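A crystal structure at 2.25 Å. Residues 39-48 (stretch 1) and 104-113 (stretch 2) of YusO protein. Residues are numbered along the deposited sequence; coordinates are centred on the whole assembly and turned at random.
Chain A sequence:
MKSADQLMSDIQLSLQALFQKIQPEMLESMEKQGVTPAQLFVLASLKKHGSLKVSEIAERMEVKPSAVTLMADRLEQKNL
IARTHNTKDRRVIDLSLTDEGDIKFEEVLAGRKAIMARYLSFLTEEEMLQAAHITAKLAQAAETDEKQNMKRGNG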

ATOM      1  N   GLN A  39      -8.570   3.433 -11.204  1.00 32.63           N
ATOM      2  CA  GLN A  39      -8.671   3.451 -12.655  1.00 33.04           C
ATOM      3  C   GLN A  39      -7.619   2.519 -13.258  1.00 33.11           C
ATOM      4  O   GLN A  39      -7.906   1.817 -14.237  1.00 32.45           O
ATOM      5  N   LEU A  40      -6.423   2.486 -12.658  1.00 33.22           N
ATOM      6  CA  LEU A  40      -5.333   1.634 -13.149  1.00 33.37           C
ATOM      7  C   LEU A  40      -5.746   0.177 -12.970  1.00 33.59           C
ATOM      8  O   LEU A  40      -5.530  -0.640 -13.862  1.00 33.59           O
ATOM      9  N   PHE A  41      -6.385  -0.125 -11.846  1.00 33.29           N
ATOM     10  CA  PHE A  41      -6.863  -1.463 -11.599  1.00 34.42           C
ATOM     11  C   PHE A  41      -7.888  -1.910 -12.657  1.00 34.07           C
ATOM     12  O   PHE A  41      -7.904  -3.080 -13.056  1.00 34.68           O
ATOM     13  N   VAL A  42      -8.743  -0.992 -13.094  1.00 33.74           N
ATOM     14  CA  VAL A  42      -9.763  -1.313 -14.079  1.00 33.08           C
ATOM     15  C   VAL A  42      -9.105  -1.569 -15.429  1.00 33.04           C
ATOM     16  O   VAL A  42      -9.431  -2.535 -16.112  1.00 32.11           O
ATOM     17  N   LEU A  43      -8.172  -0.704 -15.791  1.00 33.20           N
ATOM     18  CA  LEU A  43      -7.460  -0.821 -17.041  1.00 34.22           C
ATOM     19  C   LEU A  43      -6.724  -2.151 -17.137  1.00 34.87           C
ATOM     20  O   LEU A  43      -6.764  -2.778 -18.182  1.00 35.46           O
ATOM     21  N   ALA A  44      -6.107  -2.585 -16.044  1.00 35.49           N
ATOM     22  CA  ALA A  44      -5.336  -3.835 -15.994  1.00 36.07           C
ATOM     23  C   ALA A  44      -6.229  -5.075 -16.071  1.00 36.35           C
ATOM     24  O   ALA A  44      -5.922  -6.013 -16.796  1.00 35.88           O
ATOM     25  N   SER A  45      -7.326  -5.074 -15.317  1.00 37.12           N
ATOM     26  CA  SER A  45      -8.366  -6.094 -15.451  1.00 38.18           C
ATOM     27  C   SER A  45      -8.930  -6.220 -16.879  1.00 38.65           C
ATOM     28  O   SER A  45      -9.312  -7.302 -17.290  1.00 39.19           O
ATOM     29  N   LEU A  46      -8.994  -5.124 -17.616  1.00 39.17           N
ATOM     30  CA  LEU A  46      -9.529  -5.153 -18.972  1.00 40.01           C
ATOM     31  C   LEU A  46      -8.476  -5.583 -20.006  1.00 41.18           C
ATOM     32  O   LEU A  46      -8.826  -6.225 -20.985  1.00 41.23           O
ATOM     33  N   LYS A  47      -7.208  -5.236 -19.796  1.00 42.21           N
ATOM     34  CA  LYS A  47      -6.131  -5.755 -20.645  1.00 43.51           C
ATOM     35  C   LYS A  47      -6.030  -7.285 -20.515  1.00 44.44           C
ATOM     36  O   LYS A  47      -5.894  -7.992 -21.507  1.00 44.48           O
ATOM     37  N   LYS A  48      -6.140  -7.782 -19.292  1.00 45.78           N
ATOM     38  CA  LYS A  48      -6.045  -9.208 -19.019  1.00 46.90           C
ATOM     39  C   LYS A  48      -7.256  -9.986 -19.555  1.00 47.35           C
ATOM     40  O   LYS A  48      -7.093 -10.953 -20.302  1.00 47.74           O
ATOM     41  N   LYS A 104      -2.594   3.968 -22.884  1.00 44.34           N
ATOM     42  CA  LYS A 104      -2.451   4.663 -21.610  1.00 43.99           C
ATOM     43  C   LYS A 104      -2.067   3.685 -20.506  1.00 43.46           C
ATOM     44  O   LYS A 104      -1.240   4.022 -19.651  1.00 42.37           O
ATOM     45  N   PHE A 105      -2.638   2.478 -20.545  1.00 42.83           N
ATOM     46  CA  PHE A 105      -2.296   1.441 -19.573  1.00 42.90           C
ATOM     47  C   PHE A 105      -0.834   1.025 -19.722  1.00 43.71           C
ATOM     48  O   PHE A 105      -0.188   0.647 -18.731  1.00 43.12           O
ATOM     49  N   GLU A 106      -0.318   1.115 -20.952  1.00 44.41           N
ATOM     50  CA  GLU A 106       1.044   0.672 -21.261  1.00 45.16           C
ATOM     51  C   GLU A 106       2.067   1.713 -20.829  1.00 44.67           C
ATOM     52  O   GLU A 106       3.133   1.368 -20.335  1.00 43.81           O
ATOM     53  N   GLU A 107       1.711   2.983 -21.020  1.00 44.76           N
ATOM     54  CA  GLU A 107       2.530   4.118 -20.599  1.00 44.64           C
ATOM     55  C   GLU A 107       2.654   4.174 -19.072  1.00 43.88           C
ATOM     56  O   GLU A 107       3.722   4.420 -18.541  1.00 43.78           O
ATOM     57  N   VAL A 108       1.557   3.921 -18.373  1.00 43.36           N
ATOM     58  CA  VAL A 108       1.563   3.889 -16.924  1.00 42.66           C
ATOM     59  C   VAL A 108       2.418   2.702 -16.422  1.00 42.59           C
ATOM     60  O   VAL A 108       3.235   2.853 -15.513  1.00 41.87           O
ATOM     61  N   LEU A 109       2.242   1.535 -17.031  1.00 42.09           N
ATOM     62  CA  LEU A 109       2.951   0.330 -16.589  1.00 42.44           C
ATOM     63  C   LEU A 109       4.474   0.446 -16.832  1.00 42.05           C
ATOM     64  O   LEU A 109       5.277   0.064 -15.977  1.00 41.30           O
ATOM     65  N   ALA A 110       4.854   0.978 -17.994  1.00 41.42           N
ATOM     66  CA  ALA A 110       6.259   1.189 -18.327  1.00 41.19           C
ATOM     67  C   ALA A 110       6.883   2.171 -17.354  1.00 41.15           C
ATOM     68  O   ALA A 110       8.003   1.960 -16.915  1.00 41.60           O
ATOM     69  N   GLY A 111       6.155   3.231 -17.007  1.00 41.24           N
ATOM     70  CA  GLY A 111       6.570   4.141 -15.960  1.00 41.56           C
ATOM     71  C   GLY A 111       6.849   3.430 -14.638  1.00 42.12           C
ATOM     72  O   GLY A 111       7.878   3.688 -13.993  1.00 42.52           O
ATOM     73  N   ARG A 112       5.937   2.543 -14.230  1.00 42.09           N
ATOM     74  CA  ARG A 112       6.097   1.757 -12.999  1.00 42.21           C
ATOM     75  C   ARG A 112       7.284   0.797 -13.082  1.00 42.10           C
ATOM     76  O   ARG A 112       7.976   0.571 -12.090  1.00 41.70           O
ATOM     77  N   LYS A 113       7.484   0.211 -14.259  1.00 41.87           N
ATOM     78  CA  LYS A 113       8.529  -0.779 -14.455  1.00 42.30           C
ATOM     79  C   LYS A 113       9.886  -0.084 -14.336  1.00 41.62           C
ATOM     80  O   LYS A 113      10.760  -0.560 -13.634  1.00 41.30           O
TER

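Knobs-into-holes packing is usually introduced with long coiled coils, but a single aromatic side chain can serve the same purpose where two helices cross steeply. The two helical stretches of YusO considered here illustrate the point. Their axes come no closer than 10.2 Å and their N-to-C directions differ by 112°, so the helices diverge from a crossing near L43 and F105, whose CA atoms lie 6.2 Å apart; most of the contact lies around F105, with an extension along the second helix to R112. The buried surface is modest, 396 Å² with both sides summed.

The knob is F105. Its CA-to-CB bond points toward the first helix, and a t rotamer (chi1 173°, chi2 72°) carries the ring into a hollow made by L40, L43, A44 and K47. These positions, spaced i, i+3, i+4 and i+7, are the classical four-residue hole on a helix surface. L43, in the m,t rotamer, directs its CA-to-CB bond toward the second helix and places CB 3.8 Å from CD1 of F105, while its carbonyl oxygen lies over one face of the ring. The ring comes close to the small side chain of A44: CB of A44 is 3.4 Å from CE1 of F105. At the far corner, CG of K47 approaches CE2 of F105 at 4.0 Å, so the aliphatic part of a charged side chain helps to line the hollow.

L40 completes the hole and also extends the contact beyond it. Its CA-to-CB bond points sideways, but the t,p rotamer brings the end of the side chain nearer to the second helix. There CD1 of L40 meets CD1 of F105 at 3.8 Å and CG1 of V108 at 3.5 Å, wedging a methyl group between the aromatic knob and the valine one turn further along. V108, also with chi1 in t, points toward the first helix. The other leucine methyl, CD2 of L40, lies 3.4 Å from NE of R112, an oblique approach to the guanidinium. R112 points its CA-to-CB bond toward the first helix, with chi1 in m and chi2 in t.

Polar pairing is confined to the exposed margin. K47 points toward the second helix, and its t,p,t,m conformation takes NZ to within 3.0 Å of OE1 of E106, forming a salt bridge. The CA-to-CB bond of E106 points sideways, but with chi1 at -139°, between wells, and chi2 in p, its end comes nearer and meets the lysine. No hydrogen bond between the stretches accompanies this ion pair. The general lesson is economical: at a steep crossing, one well-seated knob organises the apolar contact, and a charged pair can close its edge.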

ATOM      1  CB  GLN A  39      -8.504   4.872 -13.209  1.00 33.42           C
ATOM      2  CG  GLN A  39      -9.711   5.782 -12.955  1.00 33.73           C
ATOM      3  CD  GLN A  39      -9.410   7.235 -13.277  1.00 34.95           C
ATOM      4  OE1 GLN A  39      -8.591   7.509 -14.125  1.00 38.35           O
ATOM      5  NE2 GLN A  39     -10.082   8.158 -12.609  1.00 36.69           N
ATOM      6  CB  LEU A  40      -3.996   1.915 -12.443  1.00 33.20           C
ATOM      7  CG  LEU A  40      -2.842   0.982 -12.897  1.00 34.94           C
ATOM      8  CD1 LEU A  40      -2.467   1.276 -14.356  1.00 36.10           C
ATOM      9  CD2 LEU A  40      -1.605   1.036 -11.985  1.00 33.40           C
ATOM     10  CB  PHE A  41      -7.450  -1.595 -10.188  1.00 34.81           C
ATOM     11  CG  PHE A  41      -7.877  -3.015  -9.841  1.00 36.62           C
ATOM     12  CD1 PHE A  41      -7.057  -3.843  -9.085  1.00 39.27           C
ATOM     13  CD2 PHE A  41      -9.094  -3.519 -10.292  1.00 37.62           C
ATOM     14  CE1 PHE A  41      -7.448  -5.168  -8.783  1.00 40.04           C
ATOM     15  CE2 PHE A  41      -9.495  -4.809 -10.000  1.00 38.48           C
ATOM     16  CZ  PHE A  41      -8.671  -5.644  -9.240  1.00 40.78           C
ATOM     17  CB  VAL A  42     -10.801  -0.196 -14.221  1.00 32.92           C
ATOM     18  CG1 VAL A  42     -11.779  -0.535 -15.327  1.00 33.00           C
ATOM     19  CG2 VAL A  42     -11.561   0.023 -12.896  1.00 33.27           C
ATOM     20  CB  LEU A  43      -6.498   0.353 -17.244  1.00 34.19           C
ATOM     21  CG  LEU A  43      -7.139   1.717 -17.502  1.00 34.51           C
ATOM     22  CD1 LEU A  43      -6.061   2.782 -17.821  1.00 33.78           C
ATOM     23  CD2 LEU A  43      -8.216   1.663 -18.609  1.00 34.63           C
ATOM     24  CB  ALA A  44      -4.465  -3.886 -14.716  1.00 35.97           C
ATOM     25  CB  SER A  45      -9.525  -5.825 -14.495  1.00 38.24           C
ATOM     26  OG  SER A  45      -9.042  -5.728 -13.169  1.00 40.11           O
ATOM     27  CB  LEU A  46     -10.153  -3.799 -19.355  1.00 39.20           C
ATOM     28  CG  LEU A  46     -11.392  -3.370 -18.550  1.00 38.93           C
ATOM     29  CD1 LEU A  46     -11.930  -2.061 -19.136  1.00 40.30           C
ATOM     30  CD2 LEU A  46     -12.471  -4.454 -18.523  1.00 37.65           C
ATOM     31  CB  LYS A  47      -4.777  -5.089 -20.310  1.00 43.62           C
ATOM     32  CG  LYS A  47      -3.610  -5.459 -21.244  1.00 43.52           C
ATOM     33  CD  LYS A  47      -3.972  -5.219 -22.710  1.00 44.69           C
ATOM     34  CE  LYS A  47      -2.820  -5.524 -23.668  1.00 44.97           C
ATOM     35  NZ  LYS A  47      -1.933  -4.346 -23.796  1.00 44.77           N
ATOM     36  CB  LYS A  48      -5.858  -9.450 -17.509  1.00 47.31           C
ATOM     37  CG  LYS A  48      -5.968 -10.920 -17.081  1.00 49.28           C
ATOM     38  CD  LYS A  48      -5.161 -11.258 -15.824  1.00 52.18           C
ATOM     39  CE  LYS A  48      -3.849 -11.981 -16.174  1.00 53.67           C
ATOM     40  NZ  LYS A  48      -2.840 -11.951 -15.052  1.00 55.06           N
ATOM     41  CB  LYS A 104      -3.732   5.414 -21.228  1.00 43.99           C
ATOM     42  CG  LYS A 104      -3.525   6.537 -20.214  1.00 45.39           C
ATOM     43  CD  LYS A 104      -2.497   7.542 -20.706  1.00 46.34           C
ATOM     44  CE  LYS A 104      -2.532   8.801 -19.924  1.00 47.29           C
ATOM     45  NZ  LYS A 104      -1.819   9.885 -20.635  1.00 48.90           N
ATOM     46  CB  PHE A 105      -3.192   0.211 -19.709  1.00 42.43           C
ATOM     47  CG  PHE A 105      -2.771  -0.936 -18.840  1.00 41.38           C
ATOM     48  CD1 PHE A 105      -2.950  -0.878 -17.459  1.00 42.24           C
ATOM     49  CD2 PHE A 105      -2.153  -2.044 -19.383  1.00 41.34           C
ATOM     50  CE1 PHE A 105      -2.545  -1.931 -16.646  1.00 42.15           C
ATOM     51  CE2 PHE A 105      -1.741  -3.105 -18.575  1.00 41.70           C
ATOM     52  CZ  PHE A 105      -1.944  -3.053 -17.214  1.00 42.19           C
ATOM     53  CB  GLU A 106       1.186   0.363 -22.754  1.00 45.87           C
ATOM     54  CG  GLU A 106       1.996  -0.880 -23.072  1.00 47.64           C
ATOM     55  CD  GLU A 106       1.405  -2.152 -22.494  1.00 51.59           C
ATOM     56  OE1 GLU A 106       0.243  -2.479 -22.826  1.00 53.17           O
ATOM     57  OE2 GLU A 106       2.116  -2.836 -21.711  1.00 54.11           O
ATOM     58  CB  GLU A 107       1.922   5.419 -21.121  1.00 45.12           C
ATOM     59  CG  GLU A 107       1.996   5.573 -22.630  1.00 46.68           C
ATOM     60  CD  GLU A 107       1.407   6.893 -23.134  1.00 50.24           C
ATOM     61  OE1 GLU A 107       0.654   7.574 -22.391  1.00 51.48           O
ATOM     62  OE2 GLU A 107       1.701   7.250 -24.302  1.00 52.33           O
ATOM     63  CB  VAL A 108       0.125   3.803 -16.367  1.00 42.62           C
ATOM     64  CG1 VAL A 108       0.127   3.556 -14.858  1.00 41.83           C
ATOM     65  CG2 VAL A 108      -0.661   5.086 -16.685  1.00 42.09           C
ATOM     66  CB  LEU A 109       2.390  -0.903 -17.301  1.00 42.63           C
ATOM     67  CG  LEU A 109       2.597  -2.265 -16.628  1.00 44.38           C
ATOM     68  CD1 LEU A 109       1.674  -2.438 -15.421  1.00 45.30           C
ATOM     69  CD2 LEU A 109       2.372  -3.393 -17.650  1.00 45.08           C
ATOM     70  CB  ALA A 110       6.414   1.674 -19.772  1.00 40.99           C
ATOM     71  CB  ARG A 112       4.846   0.926 -12.683  1.00 41.97           C
ATOM     72  CG  ARG A 112       3.652   1.712 -12.180  1.00 43.36           C
ATOM     73  CD  ARG A 112       2.413   0.835 -11.955  1.00 44.30           C
ATOM     74  NE  ARG A 112       1.566   1.319 -10.862  1.00 45.02           N
ATOM     75  CZ  ARG A 112       1.566   0.856  -9.622  1.00 46.70           C
ATOM     76  NH1 ARG A 112       2.375  -0.128  -9.255  1.00 48.94           N
ATOM     77  NH2 ARG A 112       0.751   1.383  -8.727  1.00 48.01           N
ATOM     78  CB  LYS A 113       8.369  -1.467 -15.823  1.00 42.70           C
ATOM     79  CG  LYS A 113       9.573  -2.278 -16.299  1.00 44.89           C
ATOM     80  CD  LYS A 113       9.367  -2.849 -17.716  1.00 47.35           C
ATOM     81  CE  LYS A 113      10.361  -3.974 -18.010  1.00 48.91           C
ATOM     82  NZ  LYS A 113      11.644  -3.812 -17.250  1.00 49.42           N
TER